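Local coordinates for protein EF-P arginine 32 rhamnosyl-transferase (Pseudomonas putida KT2440, PDB 5NV8) that belongs to the EarP family of bacterial rhamnosyltransferases, glycosyltransferases of the two-domain GT-B type, and is modelled here with 2'-deoxy-thymidine-beta-L-rhamnose bound, at residues 200-205 with 279-284; 224-229 with 259-264; 274-279 with 293-298. All blocks are in the same frame, centred on the assembly; numbering follows the deposited sequence.

Contact 1 of 3, residues 200-205 with 279-284; sequences LISLFA and DFNAVR. With TRH (2'-deoxy-thymidine-beta-L-rhamnose), chain B.
Phe204 and Arg284 meet where two parallel strands, their segment axes 4.7 Å apart at closest, lead to the ligand pocket. Arg284 has its CG in the crowded position between backbone N and carbonyl carbon (chi1 71°), and the chain then runs extended to NE across the Phe204 ring. Arg284 CD lies over one face of the Phe204 ring, 4.1 Å from its centroid, in a CH-pi contact. The methyl carbon C5A of the bound 2'-deoxy-thymidine-beta-L-rhamnose covers the opposite face near the rim, 3.6 Å from Phe204 CD1, and a flat phenyl suits this sandwich.

Behind this tight end the strands are zipped by backbone bonds, among them Ala282 N to Ser202 O at 2.7 Å. The methyl of Ala282 is small enough to sit beside Leu203 CD1. On the other face Ser202 OG donates to Asn281 OD1 at 2.6 Å, in the amide plane on a lone pair; a water donates to this OG and to Ala282 O. At the other end Asp279 is partly exposed to solvent: its OD2 receives Leu200 N on the anti side at 3.2 Å, 25° out of the carboxylate plane, and Leu200 O is gripped by Asp279 N and Phe280 N.

Arg284 NH2 donates to TRH O3P at 2.8 Å, nearly straight (170°), while the bond of Arg284 NE to TRH O4P is bent and weak. A guanidinium so placed would probably offset the negative charge of the diphosphate.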
loop_
_atom_site.group_PDB
_atom_site.type_symbol
_atom_site.label_atom_id
_atom_site.label_comp_id
_atom_site.label_asym_id
_atom_site.label_seq_id
_atom_site.Cartn_x
_atom_site.Cartn_y
_atom_site.Cartn_z
ATOM N N LEU A 200 -14.322 4.939 7.579
ATOM C CA LEU A 200 -13.161 4.230 8.112
ATOM C C LEU A 200 -11.965 4.544 7.221
ATOM O O LEU A 200 -12.017 4.305 6.011
ATOM C CB LEU A 200 -13.424 2.721 8.172
ATOM C CG LEU A 200 -12.602 1.827 9.116
ATOM C CD1 LEU A 200 -12.737 2.267 10.575
ATOM C CD2 LEU A 200 -12.943 0.338 8.972
ATOM N N ILE A 201 -10.910 5.105 7.810
ATOM C CA ILE A 201 -9.728 5.568 7.091
ATOM C C ILE A 201 -8.496 4.967 7.750
ATOM O O ILE A 201 -8.289 5.139 8.956
ATOM C CB ILE A 201 -9.627 7.107 7.080
ATOM C CG1 ILE A 201 -10.842 7.738 6.399
ATOM C CG2 ILE A 201 -8.314 7.544 6.428
ATOM C CD1 ILE A 201 -10.811 9.263 6.433
ATOM N N SER A 202 -7.699 4.244 6.975
ATOM C CA SER A 202 -6.386 3.805 7.423
ATOM C C SER A 202 -5.340 4.800 6.939
ATOM O O SER A 202 -5.398 5.277 5.801
ATOM C CB SER A 202 -6.046 2.395 6.920
ATOM O OG SER A 202 -5.840 2.363 5.517
ATOM N N LEU A 203 -4.385 5.123 7.806
ATOM C CA LEU A 203 -3.327 6.065 7.459
ATOM C C LEU A 203 -1.984 5.474 7.852
ATOM O O LEU A 203 -1.759 5.143 9.022
ATOM C CB LEU A 203 -3.539 7.426 8.131
ATOM C CG LEU A 203 -2.287 8.280 8.328
ATOM C CD1 LEU A 203 -1.801 8.803 6.984
ATOM C CD2 LEU A 203 -2.577 9.442 9.257
ATOM N N PHE A 204 -1.094 5.351 6.873
ATOM C CA PHE A 204 0.239 4.792 7.058
ATOM C C PHE A 204 1.174 5.592 6.161
ATOM O O PHE A 204 1.139 5.439 4.933
ATOM C CB PHE A 204 0.256 3.302 6.709
ATOM C CG PHE A 204 1.631 2.722 6.539
ATOM C CD1 PHE A 204 2.498 2.605 7.615
ATOM C CD2 PHE A 204 2.050 2.273 5.298
ATOM C CE1 PHE A 204 3.764 2.060 7.451
ATOM C CE2 PHE A 204 3.309 1.727 5.126
ATOM C CZ PHE A 204 4.170 1.621 6.204
ATOM N N ALA A 205 1.985 6.459 6.759
ATOM C CA ALA A 205 2.802 7.388 5.990
ATOM C C ALA A 205 4.040 7.757 6.800
ATOM O O ALA A 205 4.292 7.204 7.875
ATOM C CB ALA A 205 1.982 8.626 5.602
ATOM N N ASP A 279 -12.849 2.591 4.005
ATOM C CA ASP A 279 -13.374 3.302 2.847
ATOM C C ASP A 279 -12.350 4.233 2.210
ATOM O O ASP A 279 -12.597 4.737 1.107
ATOM C CB ASP A 279 -14.623 4.097 3.241
ATOM C CG ASP A 279 -15.638 3.248 3.980
ATOM O OD1 ASP A 279 -16.102 2.239 3.407
ATOM O OD2 ASP A 279 -15.959 3.582 5.140
ATOM N N PHE A 280 -11.217 4.468 2.870
ATOM C CA PHE A 280 -10.148 5.301 2.332
ATOM C C PHE A 280 -8.835 4.855 2.957
ATOM O O PHE A 280 -8.740 4.741 4.182
ATOM C CB PHE A 280 -10.403 6.785 2.616
ATOM C CG PHE A 280 -9.439 7.710 1.928
ATOM C CD1 PHE A 280 -9.542 7.949 0.567
ATOM C CD2 PHE A 280 -8.436 8.346 2.643
ATOM C CE1 PHE A 280 -8.657 8.802 -0.071
ATOM C CE2 PHE A 280 -7.549 9.200 2.012
ATOM C CZ PHE A 280 -7.660 9.427 0.652
ATOM N N ASN A 281 -7.831 4.603 2.122
ATOM C CA ASN A 281 -6.559 4.054 2.579
ATOM C C ASN A 281 -5.424 4.986 2.181
ATOM O O ASN A 281 -5.165 5.183 0.989
ATOM C CB ASN A 281 -6.330 2.655 2.004
ATOM C CG ASN A 281 -7.353 1.648 2.499
ATOM O OD1 ASN A 281 -7.355 1.270 3.672
ATOM N ND2 ASN A 281 -8.214 1.193 1.598
ATOM N N ALA A 282 -4.736 5.538 3.175
ATOM C CA ALA A 282 -3.571 6.385 2.951
ATOM C C ALA A 282 -2.319 5.533 3.136
ATOM O O ALA A 282 -2.000 5.125 4.256
ATOM C CB ALA A 282 -3.576 7.579 3.903
ATOM N N VAL A 283 -1.615 5.263 2.037
ATOM C CA VAL A 283 -0.425 4.416 2.071
ATOM C C VAL A 283 0.804 5.231 1.693
ATOM O O VAL A 283 0.727 6.452 1.522
ATOM C CB VAL A 283 -0.578 3.196 1.143
ATOM C CG1 VAL A 283 -1.415 2.115 1.818
ATOM C CG2 VAL A 283 -1.193 3.615 -0.185
ATOM N N ARG A 284 1.942 4.557 1.546
ATOM C CA ARG A 284 3.211 5.230 1.302
ATOM C C ARG A 284 4.167 4.253 0.629
ATOM O O ARG A 284 3.844 3.080 0.413
ATOM C CB ARG A 284 3.814 5.747 2.608
ATOM C CG ARG A 284 4.319 4.619 3.485
ATOM C CD ARG A 284 5.234 5.095 4.589
ATOM N NE ARG A 284 6.142 4.032 5.009
ATOM C CZ ARG A 284 6.683 3.948 6.218
ATOM N NH1 ARG A 284 6.402 4.866 7.132
ATOM N NH2 ARG A 284 7.496 2.944 6.514
HETATM O O4P TRH B . 7.935 3.537 3.285
HETATM P P2 TRH B . 7.932 2.075 3.022
HETATM O O3P TRH B . 8.193 1.216 4.368
HETATM O O1 TRH B . 9.036 1.640 1.932
HETATM C C1 TRH B . 9.879 2.666 1.371
HETATM C C2 TRH B . 10.767 2.094 0.256
HETATM O O2 TRH B . 11.179 0.760 0.555
HETATM C C3 TRH B . 12.039 2.937 0.108
HETATM O O3 TRH B . 12.991 2.545 1.105
HETATM C C4 TRH B . 11.697 4.400 0.303
HETATM O O4 TRH B . 10.688 4.778 -0.651
HETATM O OPP TRH B . 6.488 1.597 2.477
HETATM P P TRH B . 6.341 0.169 1.771
HETATM O O1P TRH B . 7.137 0.034 0.525
HETATM O O2P TRH B . 4.768 -0.070 1.496
HETATM O "O5'" TRH B . 6.724 -0.946 2.866
HETATM C "C5'" TRH B . 5.796 -1.280 3.895
HETATM C "C4'" TRH B . 5.778 -2.792 4.050
HETATM O "O4'" TRH B . 5.288 -3.062 5.392
HETATM C "C3'" TRH B . 4.719 -3.365 3.130
HETATM O "O3'" TRH B . 4.860 -4.790 3.073
HETATM C "C2'" TRH B . 3.493 -3.024 3.946
HETATM C "C1'" TRH B . 4.000 -3.695 5.198
HETATM N N11 TRH B . 3.142 -3.509 6.388
HETATM C C21 TRH B . 2.784 -4.590 7.092
HETATM O O21 TRH B . 3.156 -5.709 6.743
HETATM N N31 TRH B . 1.988 -4.459 8.226
HETATM C C41 TRH B . 1.553 -3.208 8.646
HETATM O O41 TRH B . 0.848 -3.120 9.650
HETATM C C51 TRH B . 1.924 -2.083 7.922
HETATM C C5A TRH B . 1.495 -0.827 8.335
HETATM C C61 TRH B . 2.723 -2.226 6.791
HETATM O O HOH W 1 -2.836 2.390 5.373
#

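Contact 2 of 3, residues 224-229 with 259-264; sequences PCHLLV and TVQVLP
Cys225 O is held from two sources: Thr259 N donates to it at 2.8 Å, nearly along the C=O axis, and a water donates to it as well. The same water lies within hydrogen-bonding distance of Thr259 OG1, which is also hydrogen-bonded to Thr254 OG1 on the adjoining strand 252-255. From here the two parallel strands run on in step, with Leu227 N reaching Thr259 O in an almost straight bond (174°) and Val229 N reaching Gln261 O at 2.7 Å.

The face bearing His226, Leu228, Thr259 and Gln261 carries a polar pair among aliphatic groups. Gln261 has CG anti to its backbone N (chi1 -170°), and its chain stays extended beyond, long enough to cross obliquely to the imidazole. There His226 NE2 donates to Gln261 OE1 at 3.0 Å, tilted from the amide plane, the two flat groups being 20° apart. Val195 N bonds His226 ND1, so both ring nitrogens are engaged and the ring's rotation is fixed. Leu228 lies alongside Gln261, and Leu228 CB packs 3.7 Å from Leu263 CD1.

The other face, with Leu227, Val229, Val260 and Val262, is apolar. Leu227 CD2 touches Val260 CG2 at 4.0 Å, and helix 235-242 covers Val229 and Val260; beta-branched valine suits a strand, and its methyls give the helix an apolar surface to pack on.

Strand 225-230, helix 235-242 and strand 258-263 form a beta-alpha-beta crossover, characteristic of a Rossmann-like domain, here with the extra antiparallel strand 252-255 inserted in the connection.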
loop_
_atom_site.group_PDB
_atom_site.type_symbol
_atom_site.label_atom_id
_atom_site.label_comp_id
_atom_site.label_asym_id
_atom_site.label_seq_id
_atom_site.Cartn_x
_atom_site.Cartn_y
_atom_site.Cartn_z
ATOM N N PRO A 224 -19.149 11.294 11.419
ATOM C CA PRO A 224 -18.028 10.761 12.199
ATOM C C PRO A 224 -16.975 10.100 11.322
ATOM O O PRO A 224 -17.242 9.630 10.215
ATOM C CB PRO A 224 -18.693 9.738 13.126
ATOM C CG PRO A 224 -19.948 9.349 12.420
ATOM C CD PRO A 224 -20.409 10.584 11.701
ATOM N N CYS A 225 -15.752 10.072 11.848
ATOM C CA CYS A 225 -14.629 9.418 11.190
ATOM C C CYS A 225 -13.914 8.526 12.194
ATOM O O CYS A 225 -13.655 8.944 13.329
ATOM C CB CYS A 225 -13.653 10.441 10.597
ATOM S SG CYS A 225 -12.111 9.728 9.952
ATOM N N HIS A 226 -13.605 7.299 11.774
ATOM C CA HIS A 226 -12.831 6.349 12.567
ATOM C C HIS A 226 -11.510 6.107 11.847
ATOM O O HIS A 226 -11.485 5.492 10.776
ATOM C CB HIS A 226 -13.601 5.045 12.767
ATOM C CG HIS A 226 -13.100 4.215 13.909
ATOM N ND1 HIS A 226 -13.913 3.362 14.625
ATOM C CD2 HIS A 226 -11.868 4.111 14.462
ATOM C CE1 HIS A 226 -13.204 2.770 15.568
ATOM N NE2 HIS A 226 -11.959 3.207 15.491
ATOM N N LEU A 227 -10.420 6.594 12.434
ATOM C CA LEU A 227 -9.096 6.521 11.830
ATOM C C LEU A 227 -8.279 5.430 12.510
ATOM O O LEU A 227 -8.129 5.432 13.736
ATOM C CB LEU A 227 -8.379 7.870 11.938
ATOM C CG LEU A 227 -6.989 8.021 11.314
ATOM C CD1 LEU A 227 -7.077 8.112 9.803
ATOM C CD2 LEU A 227 -6.278 9.245 11.877
ATOM N N LEU A 228 -7.757 4.504 11.714
ATOM C CA LEU A 228 -6.937 3.402 12.204
ATOM C C LEU A 228 -5.488 3.668 11.827
ATOM O O LEU A 228 -5.171 3.850 10.648
ATOM C CB LEU A 228 -7.421 2.068 11.635
ATOM C CG LEU A 228 -8.869 1.710 11.989
ATOM C CD1 LEU A 228 -9.291 0.388 11.355
ATOM C CD2 LEU A 228 -9.093 1.689 13.486
ATOM N N VAL A 229 -4.612 3.690 12.828
ATOM C CA VAL A 229 -3.235 4.126 12.672
ATOM C C VAL A 229 -2.316 3.025 13.194
ATOM O O VAL A 229 -2.157 2.840 14.393
ATOM C CB VAL A 229 -2.982 5.452 13.423
ATOM C CG1 VAL A 229 -1.510 5.815 13.381
ATOM C CG2 VAL A 229 -3.837 6.566 12.835
ATOM N N THR A 259 -12.371 9.959 15.646
ATOM C CA THR A 259 -11.901 9.053 16.688
ATOM C C THR A 259 -10.614 8.404 16.196
ATOM O O THR A 259 -10.615 7.703 15.178
ATOM C CB THR A 259 -12.956 7.995 17.028
ATOM O OG1 THR A 259 -13.987 8.586 17.828
ATOM C CG2 THR A 259 -12.330 6.855 17.803
ATOM N N VAL A 260 -9.517 8.656 16.902
ATOM C CA VAL A 260 -8.192 8.194 16.503
ATOM C C VAL A 260 -7.888 6.894 17.233
ATOM O O VAL A 260 -8.241 6.734 18.406
ATOM C CB VAL A 260 -7.129 9.276 16.787
ATOM C CG1 VAL A 260 -6.656 9.245 18.242
ATOM C CG2 VAL A 260 -5.959 9.126 15.839
ATOM N N GLN A 261 -7.255 5.951 16.534
ATOM C CA GLN A 261 -6.926 4.658 17.125
ATOM C C GLN A 261 -5.573 4.184 16.619
ATOM O O GLN A 261 -5.303 4.242 15.416
ATOM C CB GLN A 261 -7.995 3.602 16.815
ATOM C CG GLN A 261 -7.815 2.317 17.621
ATOM C CD GLN A 261 -9.002 1.373 17.526
ATOM O OE1 GLN A 261 -9.821 1.469 16.612
ATOM N NE2 GLN A 261 -9.096 0.447 18.475
ATOM N N VAL A 262 -4.742 3.701 17.541
ATOM C CA VAL A 262 -3.391 3.239 17.240
ATOM C C VAL A 262 -3.400 1.720 17.127
ATOM O O VAL A 262 -3.843 1.023 18.049
ATOM C CB VAL A 262 -2.393 3.701 18.314
ATOM C CG1 VAL A 262 -0.967 3.577 17.799
ATOM C CG2 VAL A 262 -2.692 5.133 18.736
ATOM N N LEU A 263 -2.902 1.209 16.007
ATOM C CA LEU A 263 -2.847 -0.217 15.722
ATOM C C LEU A 263 -1.427 -0.755 15.872
ATOM O O LEU A 263 -0.450 -0.007 15.765
ATOM C CB LEU A 263 -3.348 -0.502 14.299
ATOM C CG LEU A 263 -4.838 -0.302 14.012
ATOM C CD1 LEU A 263 -5.168 -0.762 12.605
ATOM C CD2 LEU A 263 -5.689 -1.042 15.036
ATOM N N PRO A 264 -1.275 -2.046 16.132
ATOM C CA PRO A 264 0.054 -2.662 16.123
ATOM C C PRO A 264 0.462 -3.020 14.698
ATOM O O PRO A 264 -0.301 -2.866 13.746
ATOM C CB PRO A 264 -0.137 -3.912 16.984
ATOM C CG PRO A 264 -1.560 -4.291 16.754
ATOM C CD PRO A 264 -2.316 -2.991 16.577
HETATM O O HOH W 2 -16.035 8.980 15.404
#

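Contact 3 of 3, residues 274-279 with 293-298; sequences LLWSCD and QWAGQP
Gln297 reaches from the turn after helix 287-295 to Cys278, just after helix 268-277. Its CB lies 3.9 Å from Cys278 O, and with CG anti to the carbonyl carbon (chi1 -50°) that next carbon comes closer, to 3.5 Å from the same Cys278 O. The chain then bends at chi2 (-77°), which sets CD 3.8 Å from Cys278 O and leads the amide on to it. At the tip Gln297 NE2 donates to Cys278 O at 3.2 Å, with the acceptor in the plane of the amide but the donor tilted 34° from the carbonyl plane. Glutamine thus supplies both the length and the N-H that a carbonyl just past the helix end can use.

Apolar packing joins helix 268-277 to Ala295. Ala295 CB touches Leu275 CB at 3.9 Å and, in the plane of the Trp276 indole, its edge at CD1, 3.7 Å away; a lone methyl lets the backbones come near. Gly296 follows with positive phi, which glycine tolerates readily, and Pro298 CD then packs on Asp279 O at 3.5 Å.

Strands 280-284 and 299-302 start directly after these turns, helix 169-177 packs against Trp276, and helix 358-373 covers Pro298.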
loop_
_atom_site.group_PDB
_atom_site.type_symbol
_atom_site.label_atom_id
_atom_site.label_comp_id
_atom_site.label_asym_id
_atom_site.label_seq_id
_atom_site.Cartn_x
_atom_site.Cartn_y
_atom_site.Cartn_z
ATOM N N LEU A 274 -6.950 -5.074 6.431
ATOM C CA LEU A 274 -7.155 -3.690 6.848
ATOM C C LEU A 274 -7.537 -2.813 5.661
ATOM O O LEU A 274 -8.535 -2.086 5.710
ATOM C CB LEU A 274 -5.895 -3.155 7.529
ATOM C CG LEU A 274 -6.038 -1.819 8.264
ATOM C CD1 LEU A 274 -7.188 -1.868 9.259
ATOM C CD2 LEU A 274 -4.743 -1.446 8.960
ATOM N N LEU A 275 -6.751 -2.876 4.581
ATOM C CA LEU A 275 -7.039 -2.061 3.403
ATOM C C LEU A 275 -8.420 -2.371 2.839
ATOM O O LEU A 275 -9.173 -1.457 2.484
ATOM C CB LEU A 275 -5.967 -2.281 2.335
ATOM C CG LEU A 275 -4.532 -1.866 2.672
ATOM C CD1 LEU A 275 -3.587 -2.260 1.545
ATOM C CD2 LEU A 275 -4.446 -0.369 2.949
ATOM N N TRP A 276 -8.774 -3.657 2.756
ATOM C CA TRP A 276 -10.078 -4.050 2.234
ATOM C C TRP A 276 -11.227 -3.581 3.119
ATOM O O TRP A 276 -12.362 -3.489 2.639
ATOM C CB TRP A 276 -10.145 -5.572 2.072
ATOM C CG TRP A 276 -9.043 -6.157 1.237
ATOM C CD1 TRP A 276 -8.233 -5.490 0.360
ATOM C CD2 TRP A 276 -8.625 -7.530 1.201
ATOM N NE1 TRP A 276 -7.342 -6.362 -0.219
ATOM C CE2 TRP A 276 -7.560 -7.619 0.282
ATOM C CE3 TRP A 276 -9.049 -8.692 1.856
ATOM C CZ2 TRP A 276 -6.915 -8.822 -0.000
ATOM C CZ3 TRP A 276 -8.407 -9.885 1.575
ATOM C CH2 TRP A 276 -7.353 -9.941 0.654
ATOM N N SER A 277 -10.961 -3.277 4.391
ATOM C CA SER A 277 -12.019 -2.967 5.345
ATOM C C SER A 277 -12.393 -1.490 5.377
ATOM O O SER A 277 -13.542 -1.163 5.695
ATOM C CB SER A 277 -11.599 -3.419 6.746
ATOM O OG SER A 277 -11.722 -4.828 6.879
ATOM N N CYS A 278 -11.465 -0.600 5.046
ATOM C CA CYS A 278 -11.660 0.836 5.178
ATOM C C CYS A 278 -12.182 1.442 3.876
ATOM O O CYS A 278 -11.982 0.905 2.785
ATOM C CB CYS A 278 -10.344 1.513 5.573
ATOM S SG CYS A 278 -9.515 0.804 6.994
ATOM N N ASP A 279 -12.849 2.591 4.005
ATOM C CA ASP A 279 -13.374 3.302 2.847
ATOM C C ASP A 279 -12.350 4.233 2.210
ATOM O O ASP A 279 -12.597 4.737 1.107
ATOM C CB ASP A 279 -14.623 4.097 3.241
ATOM C CG ASP A 279 -15.638 3.248 3.980
ATOM O OD1 ASP A 279 -16.102 2.239 3.407
ATOM O OD2 ASP A 279 -15.959 3.582 5.140
ATOM N N GLN A 293 -3.887 -0.258 -4.195
ATOM C CA GLN A 293 -4.483 -0.225 -5.526
ATOM C C GLN A 293 -5.280 -1.497 -5.797
ATOM O O GLN A 293 -6.377 -1.438 -6.366
ATOM C CB GLN A 293 -3.399 -0.013 -6.587
ATOM C CG GLN A 293 -2.747 1.371 -6.539
ATOM C CD GLN A 293 -1.610 1.540 -7.535
ATOM O OE1 GLN A 293 -1.827 1.562 -8.746
ATOM N NE2 GLN A 293 -0.389 1.663 -7.025
ATOM N N TRP A 294 -4.751 -2.655 -5.388
ATOM C CA TRP A 294 -5.514 -3.895 -5.478
ATOM C C TRP A 294 -6.710 -3.904 -4.536
ATOM O O TRP A 294 -7.688 -4.607 -4.809
ATOM C CB TRP A 294 -4.623 -5.104 -5.183
ATOM C CG TRP A 294 -3.394 -5.221 -6.058
ATOM C CD1 TRP A 294 -2.125 -5.498 -5.642
ATOM C CD2 TRP A 294 -3.323 -5.071 -7.487
ATOM N NE1 TRP A 294 -1.269 -5.531 -6.716
ATOM C CE2 TRP A 294 -1.979 -5.271 -7.859
ATOM C CE3 TRP A 294 -4.263 -4.790 -8.484
ATOM C CZ2 TRP A 294 -1.552 -5.196 -9.184
ATOM C CZ3 TRP A 294 -3.837 -4.712 -9.795
ATOM C CH2 TRP A 294 -2.493 -4.915 -10.134
ATOM N N ALA A 295 -6.659 -3.135 -3.443
ATOM C CA ALA A 295 -7.796 -3.060 -2.528
ATOM C C ALA A 295 -9.027 -2.455 -3.195
ATOM O O ALA A 295 -10.158 -2.770 -2.802
ATOM C CB ALA A 295 -7.422 -2.255 -1.283
ATOM N N GLY A 296 -8.836 -1.585 -4.187
ATOM C CA GLY A 296 -9.942 -1.053 -4.956
ATOM C C GLY A 296 -10.706 0.098 -4.330
ATOM O O GLY A 296 -11.676 0.570 -4.936
ATOM N N GLN A 297 -10.309 0.571 -3.150
ATOM C CA GLN A 297 -10.983 1.682 -2.493
ATOM C C GLN A 297 -10.252 2.990 -2.759
ATOM O O GLN A 297 -9.084 2.988 -3.159
ATOM C CB GLN A 297 -11.071 1.433 -0.981
ATOM C CG GLN A 297 -11.618 0.069 -0.609
ATOM C CD GLN A 297 -13.123 -0.015 -0.768
ATOM O OE1 GLN A 297 -13.632 -0.183 -1.877
ATOM N NE2 GLN A 297 -13.845 0.097 0.344
ATOM N N PRO A 298 -10.917 4.135 -2.570
ATOM C CA PRO A 298 -10.217 5.420 -2.690
ATOM C C PRO A 298 -8.998 5.462 -1.780
ATOM O O PRO A 298 -9.027 4.968 -0.652
ATOM C CB PRO A 298 -11.278 6.439 -2.263
ATOM C CG PRO A 298 -12.564 5.796 -2.617
ATOM C CD PRO A 298 -12.367 4.317 -2.383
#

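In the fold
All three contacts belong to one Rossmann-like domain. Contacts 1 and 2 lie in its six-stranded sheet, centres about 10 Å apart, and are stitched together because strands 199-203 and 225-230 are neighbours. Contact 3 joins two helices that flank strand 280-284 in the chain; its centre is about 9 Å from contact 1, with which it shares Asp279, and about 15 Å from contact 2. In sequence, contact 2 falls wholly between the two segments of contact 1 and precedes contact 3, whose segments alternate with those of contact 1. The strand pair of contact 1 carries Phe204 and Arg284 to the ligand pocket, while contact 2 extends the sheet and contact 3 connects the helices beside it.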